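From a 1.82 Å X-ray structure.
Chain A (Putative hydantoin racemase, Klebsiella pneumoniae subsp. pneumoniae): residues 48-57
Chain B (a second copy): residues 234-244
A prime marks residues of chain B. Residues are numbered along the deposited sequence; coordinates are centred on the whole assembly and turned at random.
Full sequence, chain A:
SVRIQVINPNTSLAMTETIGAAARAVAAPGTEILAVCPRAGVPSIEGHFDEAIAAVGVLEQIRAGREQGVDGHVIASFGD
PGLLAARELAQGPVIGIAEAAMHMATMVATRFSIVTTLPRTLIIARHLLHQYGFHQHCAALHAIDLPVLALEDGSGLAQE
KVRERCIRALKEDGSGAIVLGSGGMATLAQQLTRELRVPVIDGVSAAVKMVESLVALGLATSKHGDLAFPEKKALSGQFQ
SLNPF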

ATOM      1  N   HIS A  48       4.899  -7.860  23.568  1.00 14.62           N
ATOM      2  CA  HIS A  48       5.449  -6.511  23.446  1.00 14.61           C
ATOM      3  C   HIS A  48       6.184  -6.057  24.709  1.00 14.53           C
ATOM      4  O   HIS A  48       7.204  -5.369  24.624  1.00 14.47           O
ATOM      5  CB  HIS A  48       4.342  -5.520  23.072  1.00 14.61           C
ATOM      6  CG  HIS A  48       3.481  -5.980  21.934  1.00 14.92           C
ATOM      7  ND1 HIS A  48       3.771  -5.695  20.617  1.00 15.32           N
ATOM      8  CD2 HIS A  48       2.342  -6.711  21.918  1.00 14.87           C
ATOM      9  CE1 HIS A  48       2.848  -6.232  19.840  1.00 14.93           C
ATOM     10  NE2 HIS A  48       1.968  -6.854  20.604  1.00 15.57           N
ATOM     11  N   PHE A  49       5.652  -6.444  25.869  1.00 14.43           N
ATOM     12  CA  PHE A  49       6.278  -6.174  27.167  1.00 14.36           C
ATOM     13  C   PHE A  49       7.655  -6.832  27.249  1.00 14.35           C
ATOM     14  O   PHE A  49       8.638  -6.186  27.624  1.00 14.26           O
ATOM     15  CB  PHE A  49       5.358  -6.657  28.298  1.00 14.35           C
ATOM     16  CG  PHE A  49       5.960  -6.567  29.675  1.00 14.30           C
ATOM     17  CD1 PHE A  49       5.904  -5.382  30.400  1.00 14.32           C
ATOM     18  CD2 PHE A  49       6.554  -7.683  30.262  1.00 14.35           C
ATOM     19  CE1 PHE A  49       6.448  -5.302  31.683  1.00 14.42           C
ATOM     20  CE2 PHE A  49       7.097  -7.614  31.542  1.00 14.27           C
ATOM     21  CZ  PHE A  49       7.045  -6.422  32.252  1.00 14.25           C
ATOM     22  N   ASP A  50       7.716  -8.112  26.880  1.00 14.37           N
ATOM     23  CA  ASP A  50       8.970  -8.862  26.839  1.00 14.43           C
ATOM     24  C   ASP A  50       9.975  -8.232  25.873  1.00 14.49           C
ATOM     25  O   ASP A  50      11.167  -8.157  26.176  1.00 14.45           O
ATOM     26  CB  ASP A  50       8.717 -10.321  26.445  1.00 14.43           C
ATOM     27  CG  ASP A  50       7.914 -11.088  27.484  1.00 14.47           C
ATOM     28  OD1 ASP A  50       7.802 -10.626  28.641  1.00 14.64           O
ATOM     29  OD2 ASP A  50       7.394 -12.171  27.136  1.00 14.38           O
ATOM     30  N   GLU A  51       9.484  -7.778  24.719  1.00 14.59           N
ATOM     31  CA  GLU A  51      10.323  -7.140  23.699  1.00 14.75           C
ATOM     32  C   GLU A  51      10.990  -5.857  24.185  1.00 14.48           C
ATOM     33  O   GLU A  51      12.163  -5.615  23.890  1.00 14.36           O
ATOM     34  CB  GLU A  51       9.518  -6.844  22.432  1.00 14.95           C
ATOM     35  CG  GLU A  51       9.314  -8.043  21.530  1.00 16.41           C
ATOM     36  CD  GLU A  51       9.435  -7.696  20.062  1.00 18.08           C
ATOM     37  OE1 GLU A  51       8.795  -6.720  19.612  1.00 19.18           O
ATOM     38  OE2 GLU A  51      10.177  -8.404  19.355  1.00 19.27           O
ATOM     39  N   ALA A  52      10.237  -5.039  24.921  1.00 14.23           N
ATOM     40  CA  ALA A  52      10.744  -3.777  25.458  1.00 14.08           C
ATOM     41  C   ALA A  52      11.887  -4.009  26.445  1.00 13.96           C
ATOM     42  O   ALA A  52      12.871  -3.266  26.449  1.00 13.83           O
ATOM     43  CB  ALA A  52       9.621  -2.984  26.112  1.00 14.09           C
ATOM     44  N   ILE A  53      11.747  -5.043  27.273  1.00 13.87           N
ATOM     45  CA  ILE A  53      12.795  -5.442  28.212  1.00 13.79           C
ATOM     46  C   ILE A  53      14.014  -5.970  27.456  1.00 13.76           C
ATOM     47  O   ILE A  53      15.150  -5.576  27.741  1.00 13.72           O
ATOM     48  CB  ILE A  53      12.279  -6.498  29.224  1.00 13.79           C
ATOM     49  CG1 ILE A  53      11.230  -5.874  30.150  1.00 13.79           C
ATOM     50  CG2 ILE A  53      13.432  -7.082  30.043  1.00 13.78           C
ATOM     51  CD1 ILE A  53      10.469  -6.876  30.989  1.00 13.96           C
ATOM     52  N   ALA A  54      13.764  -6.844  26.481  1.00 13.76           N
ATOM     53  CA  ALA A  54      14.820  -7.446  25.668  1.00 13.79           C
ATOM     54  C   ALA A  54      15.638  -6.407  24.904  1.00 13.87           C
ATOM     55  O   ALA A  54      16.852  -6.559  24.758  1.00 13.93           O
ATOM     56  CB  ALA A  54      14.232  -8.466  24.710  1.00 13.76           C
ATOM     57  N   ALA A  55      14.968  -5.356  24.429  1.00 13.89           N
ATOM     58  CA  ALA A  55      15.618  -4.276  23.682  1.00 13.95           C
ATOM     59  C   ALA A  55      16.748  -3.607  24.470  1.00 14.01           C
ATOM     60  O   ALA A  55      17.817  -3.340  23.918  1.00 14.02           O
ATOM     61  CB  ALA A  55      14.589  -3.243  23.235  1.00 13.92           C
ATOM     62  N   VAL A  56      16.507  -3.347  25.754  1.00 14.01           N
ATOM     63  CA  VAL A  56      17.513  -2.744  26.633  1.00 14.06           C
ATOM     64  C   VAL A  56      18.649  -3.731  26.929  1.00 14.00           C
ATOM     65  O   VAL A  56      19.818  -3.339  26.997  1.00 14.02           O
ATOM     66  CB  VAL A  56      16.876  -2.179  27.933  1.00 14.08           C
ATOM     67  CG1 VAL A  56      17.936  -1.841  28.980  1.00 14.20           C
ATOM     68  CG2 VAL A  56      16.051  -0.943  27.610  1.00 14.16           C
ATOM     69  N   GLY A  57      18.298  -5.006  27.082  1.00 14.03           N
ATOM     70  CA  GLY A  57      19.286  -6.073  27.248  1.00 14.07           C
ATOM     71  C   GLY A  57      20.209  -6.201  26.049  1.00 14.16           C
ATOM     72  O   GLY A  57      21.410  -6.440  26.204  1.00 14.14           O
TER
ATOM     73  N   ALA B 234       9.819 -14.967  35.391  1.00 20.22           N
ATOM     74  CA  ALA B 234      10.701 -14.266  36.312  1.00 20.43           C
ATOM     75  C   ALA B 234      11.558 -13.236  35.591  1.00 20.59           C
ATOM     76  O   ALA B 234      12.316 -13.570  34.679  1.00 20.62           O
ATOM     77  CB  ALA B 234      11.574 -15.256  37.049  1.00 20.43           C
ATOM     78  N   LEU B 235      11.425 -11.980  36.003  1.00 20.80           N
ATOM     79  CA  LEU B 235      12.247 -10.898  35.476  1.00 21.08           C
ATOM     80  C   LEU B 235      13.457 -10.707  36.383  1.00 21.29           C
ATOM     81  O   LEU B 235      13.324 -10.693  37.608  1.00 21.25           O
ATOM     82  CB  LEU B 235      11.432  -9.605  35.361  1.00 21.11           C
ATOM     83  CG  LEU B 235      10.112  -9.671  34.578  1.00 21.23           C
ATOM     84  CD1 LEU B 235       9.332  -8.371  34.706  1.00 21.36           C
ATOM     85  CD2 LEU B 235      10.339 -10.019  33.109  1.00 21.48           C
ATOM     86  N   SER B 236      14.637 -10.574  35.782  1.00 21.55           N
ATOM     87  CA  SER B 236      15.885 -10.502  36.542  1.00 21.83           C
ATOM     88  C   SER B 236      16.492  -9.101  36.576  1.00 22.10           C
ATOM     89  O   SER B 236      16.212  -8.268  35.710  1.00 22.02           O
ATOM     90  CB  SER B 236      16.904 -11.510  35.999  1.00 21.84           C
ATOM     91  OG  SER B 236      17.183 -11.275  34.632  1.00 21.82           O
ATOM     92  N   GLY B 237      17.316  -8.857  37.595  1.00 22.39           N
ATOM     93  CA  GLY B 237      18.056  -7.605  37.741  1.00 22.84           C
ATOM     94  C   GLY B 237      17.189  -6.366  37.835  1.00 23.17           C
ATOM     95  O   GLY B 237      16.240  -6.317  38.617  1.00 23.22           O
ATOM     96  N   GLN B 238      17.517  -5.371  37.015  1.00 23.52           N
ATOM     97  CA  GLN B 238      16.833  -4.075  37.008  1.00 23.88           C
ATOM     98  C   GLN B 238      15.347  -4.153  36.627  1.00 24.01           C
ATOM     99  O   GLN B 238      14.587  -3.217  36.885  1.00 23.99           O
ATOM    100  CB  GLN B 238      17.570  -3.102  36.076  1.00 23.94           C
ATOM    101  CG  GLN B 238      17.492  -3.469  34.595  1.00 24.36           C
ATOM    102  CD  GLN B 238      18.544  -2.779  33.746  1.00 24.96           C
ATOM    103  OE1 GLN B 238      18.239  -1.854  32.995  1.00 25.28           O
ATOM    104  NE2 GLN B 238      19.789  -3.230  33.860  1.00 25.17           N
ATOM    105  N   PHE B 239      14.946  -5.270  36.024  1.00 24.18           N
ATOM    106  CA  PHE B 239      13.590  -5.430  35.495  1.00 24.38           C
ATOM    107  C   PHE B 239      12.623  -6.146  36.443  1.00 24.65           C
ATOM    108  O   PHE B 239      11.426  -6.226  36.161  1.00 24.64           O
ATOM    109  CB  PHE B 239      13.626  -6.167  34.149  1.00 24.26           C
ATOM    110  CG  PHE B 239      14.555  -5.554  33.139  1.00 24.03           C
ATOM    111  CD1 PHE B 239      14.219  -4.369  32.487  1.00 23.72           C
ATOM    112  CD2 PHE B 239      15.761  -6.172  32.825  1.00 23.77           C
ATOM    113  CE1 PHE B 239      15.078  -3.805  31.546  1.00 23.70           C
ATOM    114  CE2 PHE B 239      16.625  -5.617  31.883  1.00 23.69           C
ATOM    115  CZ  PHE B 239      16.283  -4.431  31.243  1.00 23.63           C
ATOM    116  N   GLN B 240      13.138  -6.653  37.563  1.00 25.01           N
ATOM    117  CA  GLN B 240      12.354  -7.499  38.477  1.00 25.38           C
ATOM    118  C   GLN B 240      11.126  -6.827  39.115  1.00 25.51           C
ATOM    119  O   GLN B 240      10.224  -7.515  39.599  1.00 25.64           O
ATOM    120  CB  GLN B 240      13.252  -8.132  39.554  1.00 25.45           C
ATOM    121  CG  GLN B 240      13.920  -7.157  40.520  1.00 25.95           C
ATOM    122  CD  GLN B 240      14.979  -7.825  41.387  1.00 26.57           C
ATOM    123  OE1 GLN B 240      16.156  -7.469  41.332  1.00 26.91           O
ATOM    124  NE2 GLN B 240      14.561  -8.800  42.188  1.00 26.87           N
ATOM    125  N   SER B 241      11.092  -5.496  39.100  1.00 25.65           N
ATOM    126  CA  SER B 241       9.996  -4.741  39.713  1.00 25.81           C
ATOM    127  C   SER B 241       8.889  -4.339  38.729  1.00 25.86           C
ATOM    128  O   SER B 241       7.892  -3.730  39.128  1.00 25.81           O
ATOM    129  CB  SER B 241      10.543  -3.498  40.425  1.00 25.84           C
ATOM    130  OG  SER B 241      11.149  -2.606  39.505  1.00 26.09           O
ATOM    131  N   LEU B 242       9.062  -4.691  37.455  1.00 25.91           N
ATOM    132  CA  LEU B 242       8.149  -4.254  36.392  1.00 26.03           C
ATOM    133  C   LEU B 242       6.787  -4.950  36.383  1.00 26.17           C
ATOM    134  O   LEU B 242       5.786  -4.344  35.991  1.00 26.17           O
ATOM    135  CB  LEU B 242       8.811  -4.391  35.015  1.00 25.97           C
ATOM    136  CG  LEU B 242       9.928  -3.409  34.641  1.00 25.90           C
ATOM    137  CD1 LEU B 242      10.569  -3.810  33.324  1.00 25.67           C
ATOM    138  CD2 LEU B 242       9.422  -1.972  34.575  1.00 25.76           C
ATOM    139  N   ASN B 243       6.747  -6.212  36.801  1.00 26.33           N
ATOM    140  CA  ASN B 243       5.502  -6.983  36.800  1.00 26.53           C
ATOM    141  C   ASN B 243       5.286  -7.791  38.088  1.00 26.69           C
ATOM    142  O   ASN B 243       5.494  -9.008  38.104  1.00 26.68           O
ATOM    143  CB  ASN B 243       5.437  -7.886  35.557  1.00 26.49           C
ATOM    144  CG  ASN B 243       4.047  -8.466  35.314  1.00 26.47           C
ATOM    145  OD1 ASN B 243       3.042  -7.951  35.808  1.00 26.39           O
ATOM    146  ND2 ASN B 243       3.991  -9.545  34.540  1.00 26.40           N
ATOM    147  N   PRO B 244       4.869  -7.113  39.178  1.00 26.90           N
ATOM    148  CA  PRO B 244       4.603  -7.789  40.448  1.00 27.06           C
ATOM    149  C   PRO B 244       3.193  -8.385  40.527  1.00 27.24           C
ATOM    150  O   PRO B 244       2.852  -9.037  41.518  1.00 27.32           O
ATOM    151  CB  PRO B 244       4.762  -6.665  41.473  1.00 27.06           C
ATOM    152  CG  PRO B 244       4.335  -5.442  40.742  1.00 26.97           C
ATOM    153  CD  PRO B 244       4.685  -5.652  39.291  1.00 26.88           C
TER

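The contact is a small apolar one, in which one side of a helix in chain A packs against the leucine and phenylalanine side chains of an irregular segment of chain B, with no hydrogen bond crossing between the two stretches. Together they bury 354 Å² of surface. Phe49, Ile53, Val56, Phe239′ and Leu242′ are buried in the assembly, which suits their apolar side chains, while Leu235′ is partly exposed.

On the chain A side, residues 48-57 are helical throughout, and the three residues that carry the contact, Phe49, Ile53 and Val56, follow one another at intervals of four and three. This spacing brings their side chains to the same side of the helix, and each CA-to-CB bond points toward chain B. Ala54 points away and Ala52 sideways, and neither loses surface to the other stretch. The backbone polar groups are largely occupied within the helix, as in the bonds from Ala54 N to Asp50 O and from Ala55 N to Glu51 O, both 2.9 Å, which suits a surface that offers its partner mainly carbon.

Ile53 is the centre of the contact and gives up the largest area, 76 Å². The Ile53 CG2 methyl sits over one face of the Phe239′ ring, 3.6 Å from the ring centroid and only 10° off the normal, a CH-pi arrangement. With chi1 at m and chi2 at t, the side chain also reaches the leucines: Ile53 CG1 lies 3.8 Å from Leu242′ CD1, and Ile53 CD1 lies 3.8 Å from Leu235′ CD2. A branched side chain suits this position because it spans all three partners, with CG2 placed over the aromatic face while CG1 and CD1 reach the leucine methyl groups.

One turn earlier, Phe49 adopts the t rotamer and reaches out with the tip of its ring. Phe49 CZ is 3.9 Å from both Leu235′ CD1 and Leu242′ CB, which lie at the ring edge, near its plane. Phe49 CZ also approaches Asn243′ CB at 4.0 Å, so the asparagine meets the ring through its aliphatic carbon. Val56 completes the row at the other end: Val56 CG1 is 3.8 Å from Phe239′ CZ, at the edge of that ring, so the phenylalanine receives one methyl over its face and another at its edge.

Chain B presents these groups from a compact backbone. Phe239′ and Leu242′ are the first and last residues of a type I beta turn, closed by a hydrogen bond from Leu242′ N to Phe239′ O of 3.1 Å. The turn directs both side chains toward the helix, while its middle residues, Gln240′ and Ser241′, remain exposed and out of reach, as befits their polar side chains. Before it, Gly237′ has a phi of 60° and a psi of -130°; positive phi favours glycine, and the residue itself makes no contact with the helix. Leu235′, ahead of this bend, packs its m,t side chain against both Phe49 and Ile53, through CD1 and CD2 respectively.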